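Local coordinates for protein bromoperoxidase A1 (Streptomyces aureofaciens, PDB 1A8Q) that acts as a cofactor-free haloperoxidase able to brominate substrates and possibly serving as a chlorinating enzyme in 7-chlorotetracycline biosynthesis, at residues G161-A165 against S251-V257; R151-K156 against W181-Q187. All blocks are in the same frame, centred on the assembly; numbering follows the deposited sequence.

Interaction 1: G161-A165 against S251-V257; sequences GFFSA and SHGIAMV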
loop_
_atom_site.group_PDB
_atom_site.type_symbol
_atom_site.label_atom_id
_atom_site.label_comp_id
_atom_site.label_asym_id
_atom_site.label_seq_id
_atom_site.Cartn_x
_atom_site.Cartn_y
_atom_site.Cartn_z
ATOM N N GLY A 161 2.939 -13.580 9.932
ATOM C CA GLY A 161 2.914 -13.793 8.478
ATOM C C GLY A 161 3.320 -12.537 7.715
ATOM O O GLY A 161 3.925 -12.616 6.632
ATOM N N PHE A 162 2.895 -11.363 8.198
ATOM C CA PHE A 162 3.145 -10.120 7.474
ATOM C C PHE A 162 4.651 -9.928 7.266
ATOM O O PHE A 162 5.083 -9.442 6.225
ATOM C CB PHE A 162 2.568 -8.973 8.303
ATOM C CG PHE A 162 2.432 -7.652 7.613
ATOM C CD1 PHE A 162 3.476 -6.748 7.645
ATOM C CD2 PHE A 162 1.223 -7.317 7.024
ATOM C CE1 PHE A 162 3.335 -5.500 7.024
ATOM C CE2 PHE A 162 1.067 -6.067 6.446
ATOM C CZ PHE A 162 2.139 -5.208 6.453
ATOM N N PHE A 163 5.460 -10.286 8.255
ATOM C CA PHE A 163 6.907 -10.087 8.185
ATOM C C PHE A 163 7.655 -11.379 7.919
ATOM O O PHE A 163 8.900 -11.352 7.954
ATOM C CB PHE A 163 7.423 -9.553 9.555
ATOM C CG PHE A 163 6.950 -8.167 9.874
ATOM C CD1 PHE A 163 7.286 -7.076 9.118
ATOM C CD2 PHE A 163 6.102 -7.966 10.978
ATOM C CE1 PHE A 163 6.849 -5.792 9.392
ATOM C CE2 PHE A 163 5.663 -6.686 11.274
ATOM C CZ PHE A 163 6.025 -5.602 10.499
ATOM N N SER A 164 6.970 -12.475 7.585
ATOM C CA SER A 164 7.624 -13.772 7.396
ATOM C C SER A 164 8.549 -14.057 8.560
ATOM O O SER A 164 9.670 -14.583 8.451
ATOM C CB SER A 164 8.446 -13.830 6.079
ATOM O OG SER A 164 7.526 -13.698 5.009
ATOM N N ALA A 165 8.018 -13.859 9.786
ATOM C CA ALA A 165 8.857 -13.983 10.975
ATOM C C ALA A 165 9.029 -15.426 11.410
ATOM O O ALA A 165 9.656 -15.725 12.442
ATOM C CB ALA A 165 8.200 -13.135 12.077
ATOM N N SER A 251 9.796 -10.459 2.754
ATOM C CA SER A 251 8.391 -10.598 3.139
ATOM C C SER A 251 7.505 -9.507 2.581
ATOM O O SER A 251 7.818 -8.696 1.726
ATOM C CB SER A 251 8.384 -10.472 4.678
ATOM O OG SER A 251 8.637 -9.138 5.115
ATOM N N HIS A 252 6.274 -9.457 3.110
ATOM C CA HIS A 252 5.295 -8.464 2.756
ATOM C C HIS A 252 5.646 -7.123 3.415
ATOM O O HIS A 252 5.154 -6.084 2.975
ATOM C CB HIS A 252 3.895 -8.891 3.264
ATOM C CG HIS A 252 2.789 -8.025 2.718
ATOM N ND1 HIS A 252 2.618 -7.911 1.350
ATOM C CD2 HIS A 252 1.817 -7.279 3.256
ATOM C CE1 HIS A 252 1.637 -7.082 1.085
ATOM N NE2 HIS A 252 1.075 -6.717 2.226
ATOM N N GLY A 253 6.512 -7.106 4.422
ATOM C CA GLY A 253 6.817 -5.895 5.156
ATOM C C GLY A 253 8.193 -5.289 4.842
ATOM O O GLY A 253 8.780 -4.644 5.724
ATOM N N ILE A 254 8.574 -5.290 3.574
ATOM C CA ILE A 254 9.872 -4.754 3.137
ATOM C C ILE A 254 10.168 -3.357 3.612
ATOM O O ILE A 254 11.327 -3.092 4.033
ATOM C CB ILE A 254 9.901 -4.796 1.582
ATOM C CG1 ILE A 254 10.075 -6.228 1.061
ATOM C CG2 ILE A 254 10.991 -3.897 1.022
ATOM C CD1 ILE A 254 9.599 -6.319 -0.398
ATOM N N ALA A 255 9.205 -2.422 3.667
ATOM C CA ALA A 255 9.512 -1.040 4.005
ATOM C C ALA A 255 9.887 -0.858 5.481
ATOM O O ALA A 255 10.463 0.191 5.806
ATOM C CB ALA A 255 8.298 -0.153 3.721
ATOM N N MET A 256 9.521 -1.812 6.343
ATOM C CA MET A 256 9.768 -1.675 7.774
ATOM C C MET A 256 10.811 -2.603 8.348
ATOM O O MET A 256 11.258 -2.429 9.494
ATOM C CB MET A 256 8.403 -1.967 8.498
ATOM C CG MET A 256 7.476 -0.776 8.373
ATOM S SD MET A 256 5.758 -1.301 8.807
ATOM C CE MET A 256 5.344 -2.180 7.332
ATOM N N VAL A 257 11.236 -3.639 7.611
ATOM C CA VAL A 257 12.135 -4.654 8.191
ATOM C C VAL A 257 13.595 -4.255 7.973
ATOM O O VAL A 257 13.978 -3.870 6.868
ATOM C CB VAL A 257 11.901 -6.009 7.495
ATOM C CG1 VAL A 257 12.954 -7.036 7.932
ATOM C CG2 VAL A 257 10.529 -6.610 7.816
HETATM O O HOH W 1 5.345 -12.187 4.276
#

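Interaction 2: R151-K156 against W181-Q187; sequences RSQFWK and WYMAMAQ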
loop_
_atom_site.group_PDB
_atom_site.type_symbol
_atom_site.label_atom_id
_atom_site.label_comp_id
_atom_site.label_asym_id
_atom_site.label_seq_id
_atom_site.Cartn_x
_atom_site.Cartn_y
_atom_site.Cartn_z
ATOM N N ARG A 151 -9.935 -8.509 17.522
ATOM C CA ARG A 151 -8.937 -7.832 16.646
ATOM C C ARG A 151 -7.571 -7.613 17.251
ATOM O O ARG A 151 -6.596 -7.598 16.497
ATOM C CB ARG A 151 -9.596 -6.526 16.176
ATOM C CG ARG A 151 -9.810 -5.431 17.212
ATOM C CD ARG A 151 -10.547 -4.185 16.697
ATOM N NE ARG A 151 -10.790 -3.244 17.818
ATOM C CZ ARG A 151 -10.121 -2.130 18.093
ATOM N NH1 ARG A 151 -9.142 -1.684 17.309
ATOM N NH2 ARG A 151 -10.390 -1.350 19.155
ATOM N N SER A 152 -7.515 -7.308 18.560
ATOM C CA SER A 152 -6.177 -7.010 19.143
ATOM C C SER A 152 -5.242 -8.190 19.059
ATOM O O SER A 152 -4.101 -8.085 18.535
ATOM C CB SER A 152 -6.381 -6.545 20.587
ATOM O OG SER A 152 -5.096 -6.220 21.152
ATOM N N GLN A 153 -5.675 -9.379 19.511
ATOM C CA GLN A 153 -4.878 -10.584 19.399
ATOM C C GLN A 153 -4.654 -10.903 17.907
ATOM O O GLN A 153 -3.581 -11.374 17.571
ATOM C CB GLN A 153 -5.607 -11.823 19.988
ATOM C CG GLN A 153 -4.728 -13.063 20.050
ATOM C CD GLN A 153 -3.461 -12.869 20.852
ATOM O OE1 GLN A 153 -3.477 -12.263 21.934
ATOM N NE2 GLN A 153 -2.322 -13.383 20.378
ATOM N N PHE A 154 -5.673 -10.643 17.093
ATOM C CA PHE A 154 -5.529 -10.970 15.653
ATOM C C PHE A 154 -4.376 -10.203 15.019
ATOM O O PHE A 154 -3.654 -10.749 14.153
ATOM C CB PHE A 154 -6.834 -10.677 14.910
ATOM C CG PHE A 154 -6.732 -11.021 13.421
ATOM C CD1 PHE A 154 -6.627 -12.329 13.038
ATOM C CD2 PHE A 154 -6.811 -9.977 12.505
ATOM C CE1 PHE A 154 -6.580 -12.634 11.651
ATOM C CE2 PHE A 154 -6.771 -10.285 11.133
ATOM C CZ PHE A 154 -6.667 -11.604 10.769
ATOM N N TRP A 155 -4.171 -8.947 15.414
ATOM C CA TRP A 155 -3.021 -8.203 14.809
ATOM C C TRP A 155 -1.724 -8.807 15.285
ATOM O O TRP A 155 -0.732 -8.842 14.524
ATOM C CB TRP A 155 -3.151 -6.719 15.157
ATOM C CG TRP A 155 -4.424 -6.111 14.668
ATOM C CD1 TRP A 155 -5.206 -5.227 15.365
ATOM C CD2 TRP A 155 -5.013 -6.219 13.357
ATOM N NE1 TRP A 155 -6.281 -4.874 14.608
ATOM C CE2 TRP A 155 -6.181 -5.458 13.367
ATOM C CE3 TRP A 155 -4.635 -6.917 12.193
ATOM C CZ2 TRP A 155 -7.014 -5.332 12.249
ATOM C CZ3 TRP A 155 -5.459 -6.776 11.069
ATOM C CH2 TRP A 155 -6.630 -6.009 11.128
ATOM N N LYS A 156 -1.623 -9.200 16.571
ATOM C CA LYS A 156 -0.400 -9.840 17.048
ATOM C C LYS A 156 -0.118 -11.123 16.268
ATOM O O LYS A 156 1.040 -11.350 15.850
ATOM C CB LYS A 156 -0.525 -10.185 18.539
ATOM C CG LYS A 156 -0.803 -8.869 19.304
ATOM C CD LYS A 156 -1.211 -9.024 20.742
ATOM C CE LYS A 156 -0.573 -10.165 21.495
ATOM N NZ LYS A 156 0.895 -9.918 21.701
ATOM N N TRP A 181 1.031 -3.876 15.556
ATOM C CA TRP A 181 -0.171 -3.856 16.433
ATOM C C TRP A 181 -0.578 -2.441 16.774
ATOM O O TRP A 181 -1.763 -2.096 16.714
ATOM C CB TRP A 181 0.139 -4.671 17.683
ATOM C CG TRP A 181 -0.927 -4.616 18.750
ATOM C CD1 TRP A 181 -2.062 -5.343 18.830
ATOM C CD2 TRP A 181 -0.887 -3.734 19.874
ATOM N NE1 TRP A 181 -2.755 -4.965 19.997
ATOM C CE2 TRP A 181 -2.037 -4.001 20.639
ATOM C CE3 TRP A 181 0.013 -2.779 20.339
ATOM C CZ2 TRP A 181 -2.321 -3.321 21.819
ATOM C CZ3 TRP A 181 -0.258 -2.119 21.528
ATOM C CH2 TRP A 181 -1.449 -2.370 22.256
ATOM N N TYR A 182 0.357 -1.574 17.156
ATOM C CA TYR A 182 0.060 -0.187 17.539
ATOM C C TYR A 182 -0.626 0.578 16.422
ATOM O O TYR A 182 -1.592 1.323 16.658
ATOM C CB TYR A 182 1.421 0.481 17.878
ATOM C CG TYR A 182 1.368 1.954 18.186
ATOM C CD1 TYR A 182 1.559 2.907 17.197
ATOM C CD2 TYR A 182 1.230 2.378 19.515
ATOM C CE1 TYR A 182 1.533 4.258 17.470
ATOM C CE2 TYR A 182 1.242 3.733 19.797
ATOM C CZ TYR A 182 1.428 4.652 18.793
ATOM O OH TYR A 182 1.406 6.005 19.038
ATOM N N MET A 183 -0.143 0.457 15.167
ATOM C CA MET A 183 -0.788 1.107 14.055
ATOM C C MET A 183 -2.199 0.498 13.807
ATOM O O MET A 183 -3.099 1.288 13.501
ATOM C CB MET A 183 0.076 0.958 12.757
ATOM C CG MET A 183 1.339 1.836 12.986
ATOM S SD MET A 183 2.283 1.791 11.402
ATOM C CE MET A 183 3.189 0.295 11.694
ATOM N N ALA A 184 -2.292 -0.801 13.901
ATOM C CA ALA A 184 -3.595 -1.463 13.596
ATOM C C ALA A 184 -4.660 -1.124 14.611
ATOM O O ALA A 184 -5.849 -1.044 14.243
ATOM C CB ALA A 184 -3.329 -2.957 13.551
ATOM N N MET A 185 -4.284 -0.750 15.852
ATOM C CA MET A 185 -5.314 -0.452 16.868
ATOM C C MET A 185 -5.994 0.839 16.530
ATOM O O MET A 185 -7.076 1.149 17.074
ATOM C CB MET A 185 -4.659 -0.405 18.265
ATOM C CG MET A 185 -4.250 -1.815 18.718
ATOM S SD MET A 185 -5.683 -2.928 18.904
ATOM C CE MET A 185 -6.408 -2.106 20.334
ATOM N N ALA A 186 -5.486 1.684 15.620
ATOM C CA ALA A 186 -6.138 2.917 15.252
ATOM C C ALA A 186 -7.118 2.709 14.094
ATOM O O ALA A 186 -7.791 3.695 13.749
ATOM C CB ALA A 186 -5.110 3.972 14.808
ATOM N N GLN A 187 -7.198 1.491 13.562
ATOM C CA GLN A 187 -8.148 1.324 12.440
ATOM C C GLN A 187 -9.567 0.994 12.962
ATOM O O GLN A 187 -9.650 0.194 13.891
ATOM C CB GLN A 187 -7.638 0.148 11.634
ATOM C CG GLN A 187 -8.480 -0.175 10.381
ATOM C CD GLN A 187 -8.097 -1.501 9.766
ATOM O OE1 GLN A 187 -7.778 -1.605 8.528
ATOM N NE2 GLN A 187 -8.147 -2.559 10.518
HETATM O O HOH W 2 -7.998 -2.615 14.982
#

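Interaction 1: G161-A165 against S251-V257
The backbone N-H of His252 is divided between a water, 3.1 Å from His252 N to the water oxygen, and, weakly, Phe162 O (3.3 Å from the same N, at a bent 121°). The water donates to Ser164 OG at 2.8 Å; Gly161 O is also within its donating range, the water having more acceptors around it than protons. Ser164 OG in turn is bound to Asp222 O, next to Asp223. Ser164, with positive phi, is the C-prime residue of a Schellman motif ending helix 137-162; the contact sets this terminus of the cap region against the histidine loop of an alpha/beta hydrolase fold. His252 completes the catalytic triad, its NE2 bonded to Ser94 OG and its ND1 to Asp223 OD2. The CD2 edge of its imidazole meets one face of the Phe162 ring in a T-shaped stack, with planes at 84° and His252 CD2 3.5 Å from Phe162 CE2. Met256 CE arrives at the edge of that phenyl ring, near its plane. Phe162 CD1 also lies over the centre of the Phe163 ring, whose own CD1 packs 3.5 Å from Val257 CG2. On the loop side, Ser251 OG, turned between its backbone N and carbonyl carbon (chi1 72°), accepts from Gly253 N at 3.0 Å in an ST turn, while Ser251 CB rests 3.4 Å from Ser164 OG.

Interaction 2: R151-K156 against W181-Q187
With CG of Trp181 anti to its backbone N (chi1 173°) and OG of Ser152 likewise swung opposite its own N (chi1 -179°), the indole N-H is pointed at the hydroxyl oxygen, which lies at the edge of the ring, between two helices. Trp181 NE1 donates to Ser152 OG at 2.9 Å, nearly straight at 169° and with the oxygen close to the indole plane, so the bond helps to fix how the indole is turned. Lys156 CG also packs on this indole, 3.8 Å from Trp181 CD1, and Met185 CG covers part of one face. Trp155 is held differently. Ala184 CB sits over its five-membered ring in a CH-pi contact, 3.4 Å from CB to the ring centroid, and Phe154 CD2 lies over the opposite face. Met185 SD approaches the indole at its edge, a Met-aromatic contact, while Gln187 NE2 comes obliquely to within 3.5 Å of Trp155 CZ2. The polar end of this indole is served by a water that accepts from Trp155 NE1 (2.9 Å to the water oxygen) and from Arg151 NH1 (2.8 Å), and can donate to Ala184 O, one of more acceptors than it has protons for. In this way one solvent molecule bridges the two helices beside the type I turn from Ala184 to Gln187. Trp28 meets Trp155 edge-to-face, and Pro29 touches both Trp155 and Ala184. Helices 137-162 and 174-184 thus pair within the helical insertion between strands 112-118 and 215-220, the cap position of alpha/beta hydrolases.

In the fold
Along the chain, helix 137-162 supplies the first partner of both contacts: 151-156 for interaction 2, then its C-terminal end, within 161-165, for interaction 1. Interaction 2 closes first, when helix 174-184 folds back after 24 intervening residues. Interaction 1 closes a much longer loop of 85 residues, which includes helices 189-201 and 232-238 and strands 215-220 and 243-247 before the chain reaches 251-257. The segments alternate, so the two closures cross. Interaction 2 joins cap helices to each other; interaction 1 ties the cap to the loop between strand 243-247 and helix 260-272. Their centres lie about 16 Å apart, and Met256 SD packs 4.2 Å from Met183 CE where they touch.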